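PDB 1KS8: endo-b-1,4-glucanase from Nasutitermes takasagoensis, which probably hydrolyses internal beta-1,4-glucosidic linkages in cellulose and related beta-glucans, as a family 9 glycoside hydrolase with an (alpha/alpha)6 fold. Local coordinates for residues Q289-G294 with I335-G340; K293-I298 with G302-A307. All coordinates share one frame; numbering follows the deposited sequence.

Interaction 1. Residues Q289-G294 with I335-G340; sequences QKTPKG and IDYALG
Tyr337 reaches from helix 324-341 to the loop segment 289-294, and its ring supplies the whole of the helix's side of the meeting. Here the loop between helices 271-286 and 303-319 packs on helix 324-341 of the (alpha/alpha)6 fold, away from the annotated sites. The close part lies along one edge of the ring. CB of Lys293 sits at that edge, near the ring plane, 3.9 Å from CE2 of Tyr337, and the backbone O of Lys293 comes to 4.2 Å from CD2 of Tyr337. Beside them, OG1 of Thr291 approaches CE2 of Tyr337 obliquely at 4.2 Å. With chi1 at 180°, CG of Tyr337 stands opposite its own backbone N, which carries the ring against the loop. Thr291 to Gly294 form a type I beta turn, closed by the bond from Gly294 N to Thr291 O of 2.9 Å. Gly294 suits its end because, at a positive phi of 101°, a CB would press against the preceding carbonyl O.

The other side is looser. Lys293 is exposed; beyond CB its chain runs extended and leaves the ring, and its NZ bonds to the carbonyl O of Gly342. A long lysine fits here, since its first methylene can cover an aromatic edge while the charge stays near the surface. Only 121 Å² is buried in all, and no hydrogen bond joins the two segments directly. Their polar ends instead converge on a third party: Tyr337 OH and Thr291 OG1 both bond to OD1 of Asp399, while OD2 takes the backbone N-H of Lys293. One carboxyl group thus satisfies both buried hydroxyls; if Asp399 is ionised, the bonds from turn and helix would help to stabilise its charge.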
loop_
_atom_site.group_PDB
_atom_site.type_symbol
_atom_site.label_atom_id
_atom_site.label_comp_id
_atom_site.label_asym_id
_atom_site.label_seq_id
_atom_site.Cartn_x
_atom_site.Cartn_y
_atom_site.Cartn_z
ATOM N N GLN A 289 -19.806 11.843 -4.174
ATOM C CA GLN A 289 -20.800 10.848 -4.550
ATOM C C GLN A 289 -20.691 9.627 -3.651
ATOM O O GLN A 289 -19.591 9.171 -3.333
ATOM C CB GLN A 289 -20.616 10.417 -6.008
ATOM C CG GLN A 289 -21.565 9.299 -6.423
ATOM C CD GLN A 289 -21.450 8.930 -7.887
ATOM O OE1 GLN A 289 -21.909 7.865 -8.308
ATOM N NE2 GLN A 289 -20.849 9.813 -8.676
ATOM N N LYS A 290 -21.841 9.105 -3.245
ATOM C CA LYS A 290 -21.893 7.931 -2.387
ATOM C C LYS A 290 -22.913 6.955 -2.947
ATOM O O LYS A 290 -23.803 7.347 -3.700
ATOM C CB LYS A 290 -22.303 8.334 -0.970
ATOM C CG LYS A 290 -21.358 9.328 -0.317
ATOM C CD LYS A 290 -21.902 9.837 1.004
ATOM C CE LYS A 290 -20.949 10.847 1.629
ATOM N NZ LYS A 290 -20.780 12.060 0.775
ATOM N N THR A 291 -22.772 5.681 -2.599
ATOM C CA THR A 291 -23.734 4.685 -3.045
ATOM C C THR A 291 -24.954 4.899 -2.153
ATOM O O THR A 291 -24.862 5.562 -1.119
ATOM C CB THR A 291 -23.212 3.252 -2.827
ATOM O OG1 THR A 291 -23.106 2.992 -1.420
ATOM C CG2 THR A 291 -21.848 3.072 -3.489
ATOM N N PRO A 292 -26.115 4.353 -2.540
ATOM C CA PRO A 292 -27.313 4.531 -1.715
ATOM C C PRO A 292 -27.113 4.058 -0.274
ATOM O O PRO A 292 -27.708 4.603 0.656
ATOM C CB PRO A 292 -28.362 3.706 -2.457
ATOM C CG PRO A 292 -27.955 3.882 -3.887
ATOM C CD PRO A 292 -26.449 3.694 -3.816
ATOM N N LYS A 293 -26.268 3.046 -0.092
ATOM C CA LYS A 293 -26.013 2.514 1.241
ATOM C C LYS A 293 -24.927 3.246 2.028
ATOM O O LYS A 293 -24.556 2.823 3.122
ATOM C CB LYS A 293 -25.712 1.014 1.156
ATOM C CG LYS A 293 -26.942 0.206 0.741
ATOM C CD LYS A 293 -26.691 -1.291 0.724
ATOM C CE LYS A 293 -27.969 -2.038 0.370
ATOM N NZ LYS A 293 -27.784 -3.516 0.338
ATOM N N GLY A 294 -24.413 4.339 1.469
ATOM C CA GLY A 294 -23.427 5.131 2.188
ATOM C C GLY A 294 -21.946 5.028 1.883
ATOM O O GLY A 294 -21.152 5.734 2.504
ATOM N N ILE A 335 -15.188 1.879 6.853
ATOM C CA ILE A 335 -14.562 0.606 7.166
ATOM C C ILE A 335 -15.670 -0.416 7.432
ATOM O O ILE A 335 -15.608 -1.549 6.957
ATOM C CB ILE A 335 -13.646 0.724 8.405
ATOM C CG1 ILE A 335 -12.508 1.712 8.118
ATOM C CG2 ILE A 335 -13.093 -0.644 8.787
ATOM C CD1 ILE A 335 -11.659 1.362 6.902
ATOM N N ASP A 336 -16.697 -0.006 8.173
ATOM C CA ASP A 336 -17.802 -0.908 8.476
ATOM C C ASP A 336 -18.555 -1.356 7.227
ATOM O O ASP A 336 -19.108 -2.457 7.196
ATOM C CB ASP A 336 -18.764 -0.261 9.475
ATOM C CG ASP A 336 -18.198 -0.225 10.882
ATOM O OD1 ASP A 336 -17.115 -0.808 11.101
ATOM O OD2 ASP A 336 -18.836 0.379 11.772
ATOM N N TYR A 337 -18.596 -0.512 6.200
ATOM C CA TYR A 337 -19.263 -0.917 4.974
ATOM C C TYR A 337 -18.458 -2.075 4.388
ATOM O O TYR A 337 -19.021 -3.092 3.985
ATOM C CB TYR A 337 -19.340 0.237 3.967
ATOM C CG TYR A 337 -20.039 -0.149 2.680
ATOM C CD1 TYR A 337 -19.410 -0.967 1.740
ATOM C CD2 TYR A 337 -21.345 0.272 2.418
ATOM C CE1 TYR A 337 -20.061 -1.359 0.575
ATOM C CE2 TYR A 337 -22.006 -0.116 1.254
ATOM C CZ TYR A 337 -21.358 -0.932 0.338
ATOM O OH TYR A 337 -22.003 -1.332 -0.810
ATOM N N ALA A 338 -17.136 -1.925 4.354
ATOM C CA ALA A 338 -16.278 -2.972 3.816
ATOM C C ALA A 338 -16.422 -4.270 4.602
ATOM O O ALA A 338 -16.312 -5.361 4.040
ATOM C CB ALA A 338 -14.820 -2.519 3.834
ATOM N N LEU A 339 -16.669 -4.153 5.904
ATOM C CA LEU A 339 -16.804 -5.329 6.755
ATOM C C LEU A 339 -18.171 -5.998 6.697
ATOM O O LEU A 339 -18.323 -7.122 7.172
ATOM C CB LEU A 339 -16.463 -4.975 8.206
ATOM C CG LEU A 339 -15.071 -4.374 8.435
ATOM C CD1 LEU A 339 -14.842 -4.173 9.928
ATOM C CD2 LEU A 339 -14.005 -5.289 7.852
ATOM N N GLY A 340 -19.168 -5.319 6.134
ATOM C CA GLY A 340 -20.478 -5.939 6.032
ATOM C C GLY A 340 -21.736 -5.109 6.225
ATOM O O GLY A 340 -22.828 -5.621 6.002
#

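Interaction 2. Residues K293-I298 with G302-A307; sequences KGLLYI and GTLRHA
Leu295 projects toward the first turn of helix 303-319. Both its methyls touch CD2 of Leu304 at 3.8 Å, the two leucine side chains crossing at about a right angle, and CD1 of Leu295 also presses on CB of Ala307 at 3.6 Å. Its CG lies anti to the backbone N (chi1 176°), which swings the forked end over to the helix. Alanine suits position 307, where a small side chain lets the loop come close. Leu296 follows with a lighter touch, its CB 4.3 Å from CB of Ala307.

The carbonyl of Leu296 turns to a water instead of a helix N-H. This water gives hydrogen bonds to Leu296 O and, at 2.8 Å, to Thr303 O, and accepts one from Ile298 N, so it stitches three backbone groups that do not bond one another. In the (alpha/alpha)6 barrel of family 9, this is the loop that enters helix 303-319. Gly302, the N-cap residue, has its O gripped by both His306 N and Arg305 NE; glycine suits it because phi is positive (52°) and a CB would run into Arg305 NH2.

Tyr297 starts away from the helix, yet its ring comes back until CD2 lies 3.7 Å from CG2 of Thr303, met obliquely; the threonine hydroxyl is meanwhile spent on Asp299 O. Ile298 packs on His306: its CD1 lies 3.7 Å from His306 O, and its CG2 covers one face of the imidazole, offset toward the rim, while Arg305 NE lies over the opposite face, 3.3 Å above the plane.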
loop_
_atom_site.group_PDB
_atom_site.type_symbol
_atom_site.label_atom_id
_atom_site.label_comp_id
_atom_site.label_asym_id
_atom_site.label_seq_id
_atom_site.Cartn_x
_atom_site.Cartn_y
_atom_site.Cartn_z
ATOM N N LYS A 293 -26.268 3.046 -0.092
ATOM C CA LYS A 293 -26.013 2.514 1.241
ATOM C C LYS A 293 -24.927 3.246 2.028
ATOM O O LYS A 293 -24.556 2.823 3.122
ATOM C CB LYS A 293 -25.712 1.014 1.156
ATOM C CG LYS A 293 -26.942 0.206 0.741
ATOM C CD LYS A 293 -26.691 -1.291 0.724
ATOM C CE LYS A 293 -27.969 -2.038 0.370
ATOM N NZ LYS A 293 -27.784 -3.516 0.338
ATOM N N GLY A 294 -24.413 4.339 1.469
ATOM C CA GLY A 294 -23.427 5.131 2.188
ATOM C C GLY A 294 -21.946 5.028 1.883
ATOM O O GLY A 294 -21.152 5.734 2.504
ATOM N N LEU A 295 -21.555 4.169 0.950
ATOM C CA LEU A 295 -20.142 4.037 0.625
ATOM C C LEU A 295 -19.659 5.173 -0.272
ATOM O O LEU A 295 -20.304 5.500 -1.266
ATOM C CB LEU A 295 -19.881 2.703 -0.085
ATOM C CG LEU A 295 -18.446 2.465 -0.570
ATOM C CD1 LEU A 295 -17.545 2.205 0.627
ATOM C CD2 LEU A 295 -18.409 1.283 -1.532
ATOM N N LEU A 296 -18.534 5.785 0.086
ATOM C CA LEU A 296 -17.966 6.842 -0.746
ATOM C C LEU A 296 -17.630 6.196 -2.085
ATOM O O LEU A 296 -16.957 5.168 -2.121
ATOM C CB LEU A 296 -16.675 7.383 -0.125
ATOM C CG LEU A 296 -16.787 8.324 1.075
ATOM C CD1 LEU A 296 -15.416 8.516 1.702
ATOM C CD2 LEU A 296 -17.360 9.660 0.622
ATOM N N TYR A 297 -18.101 6.775 -3.185
ATOM C CA TYR A 297 -17.801 6.215 -4.499
ATOM C C TYR A 297 -16.924 7.213 -5.235
ATOM O O TYR A 297 -17.412 8.135 -5.893
ATOM C CB TYR A 297 -19.083 5.934 -5.287
ATOM C CG TYR A 297 -18.838 5.092 -6.518
ATOM C CD1 TYR A 297 -18.576 5.681 -7.756
ATOM C CD2 TYR A 297 -18.797 3.698 -6.431
ATOM C CE1 TYR A 297 -18.277 4.902 -8.874
ATOM C CE2 TYR A 297 -18.499 2.914 -7.541
ATOM C CZ TYR A 297 -18.239 3.520 -8.756
ATOM O OH TYR A 297 -17.925 2.738 -9.846
ATOM N N ILE A 298 -15.618 7.012 -5.111
ATOM C CA ILE A 298 -14.625 7.895 -5.701
ATOM C C ILE A 298 -14.214 7.522 -7.125
ATOM O O ILE A 298 -13.942 8.397 -7.946
ATOM C CB ILE A 298 -13.396 7.958 -4.764
ATOM C CG1 ILE A 298 -13.818 8.610 -3.441
ATOM C CG2 ILE A 298 -12.262 8.732 -5.413
ATOM C CD1 ILE A 298 -12.834 8.434 -2.311
ATOM N N GLY A 302 -10.713 -0.097 -7.673
ATOM C CA GLY A 302 -10.394 -0.182 -6.257
ATOM C C GLY A 302 -11.296 0.732 -5.452
ATOM O O GLY A 302 -10.834 1.537 -4.641
ATOM N N THR A 303 -12.597 0.594 -5.670
ATOM C CA THR A 303 -13.588 1.419 -4.993
ATOM C C THR A 303 -13.476 1.397 -3.467
ATOM O O THR A 303 -13.437 2.450 -2.831
ATOM C CB THR A 303 -15.007 0.999 -5.417
ATOM O OG1 THR A 303 -15.109 1.081 -6.844
ATOM C CG2 THR A 303 -16.051 1.910 -4.799
ATOM N N LEU A 304 -13.424 0.211 -2.872
ATOM C CA LEU A 304 -13.318 0.135 -1.420
ATOM C C LEU A 304 -11.990 0.716 -0.940
ATOM O O LEU A 304 -11.932 1.351 0.112
ATOM C CB LEU A 304 -13.491 -1.311 -0.946
ATOM C CG LEU A 304 -14.928 -1.822 -1.113
ATOM C CD1 LEU A 304 -14.971 -3.320 -0.914
ATOM C CD2 LEU A 304 -15.850 -1.125 -0.120
ATOM N N ARG A 305 -10.932 0.498 -1.711
ATOM C CA ARG A 305 -9.614 1.028 -1.381
ATOM C C ARG A 305 -9.684 2.553 -1.275
ATOM O O ARG A 305 -9.092 3.149 -0.377
ATOM C CB ARG A 305 -8.602 0.604 -2.458
ATOM C CG ARG A 305 -7.301 1.414 -2.529
ATOM C CD ARG A 305 -7.466 2.696 -3.348
ATOM N NE ARG A 305 -7.953 2.447 -4.708
ATOM C CZ ARG A 305 -7.193 2.068 -5.732
ATOM N NH1 ARG A 305 -5.888 1.883 -5.573
ATOM N NH2 ARG A 305 -7.743 1.880 -6.927
ATOM N N HIS A 306 -10.408 3.192 -2.190
ATOM C CA HIS A 306 -10.527 4.643 -2.141
ATOM C C HIS A 306 -11.281 5.089 -0.893
ATOM O O HIS A 306 -10.905 6.076 -0.262
ATOM C CB HIS A 306 -11.229 5.180 -3.395
ATOM C CG HIS A 306 -10.369 5.174 -4.622
ATOM N ND1 HIS A 306 -9.178 5.865 -4.699
ATOM C CD2 HIS A 306 -10.532 4.572 -5.823
ATOM C CE1 HIS A 306 -8.645 5.687 -5.896
ATOM N NE2 HIS A 306 -9.448 4.906 -6.597
ATOM N N ALA A 307 -12.341 4.368 -0.535
ATOM C CA ALA A 307 -13.123 4.718 0.651
ATOM C C ALA A 307 -12.303 4.506 1.923
ATOM O O ALA A 307 -12.368 5.311 2.855
ATOM C CB ALA A 307 -14.398 3.889 0.703
HETATM O O HOH W 1 -14.658 4.890 -3.480
#

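Interactions 1 and 2 are successive uses of one loop, that between helices 271-286 and 303-319; they share Lys293 and Gly294, and their centres lie about 7 Å apart. They also touch: Tyr337 CE1 packs on Leu295 CD2 at 3.8 Å, so the ring and the leucine join helix 324-341 to helix 303-319, its predecessor. Gln289 O lies 2.8 Å from Tyr297 N, a probable hydrogen bond across the loop. Only interaction 2 nears the functional sites: the side chain of His306 is about 6 Å from that of Asp254, a calcium ligand in a structure of this protein (none is bound here), and that of Thr303 about 10 Å from that of Glu412, a predicted active-site residue.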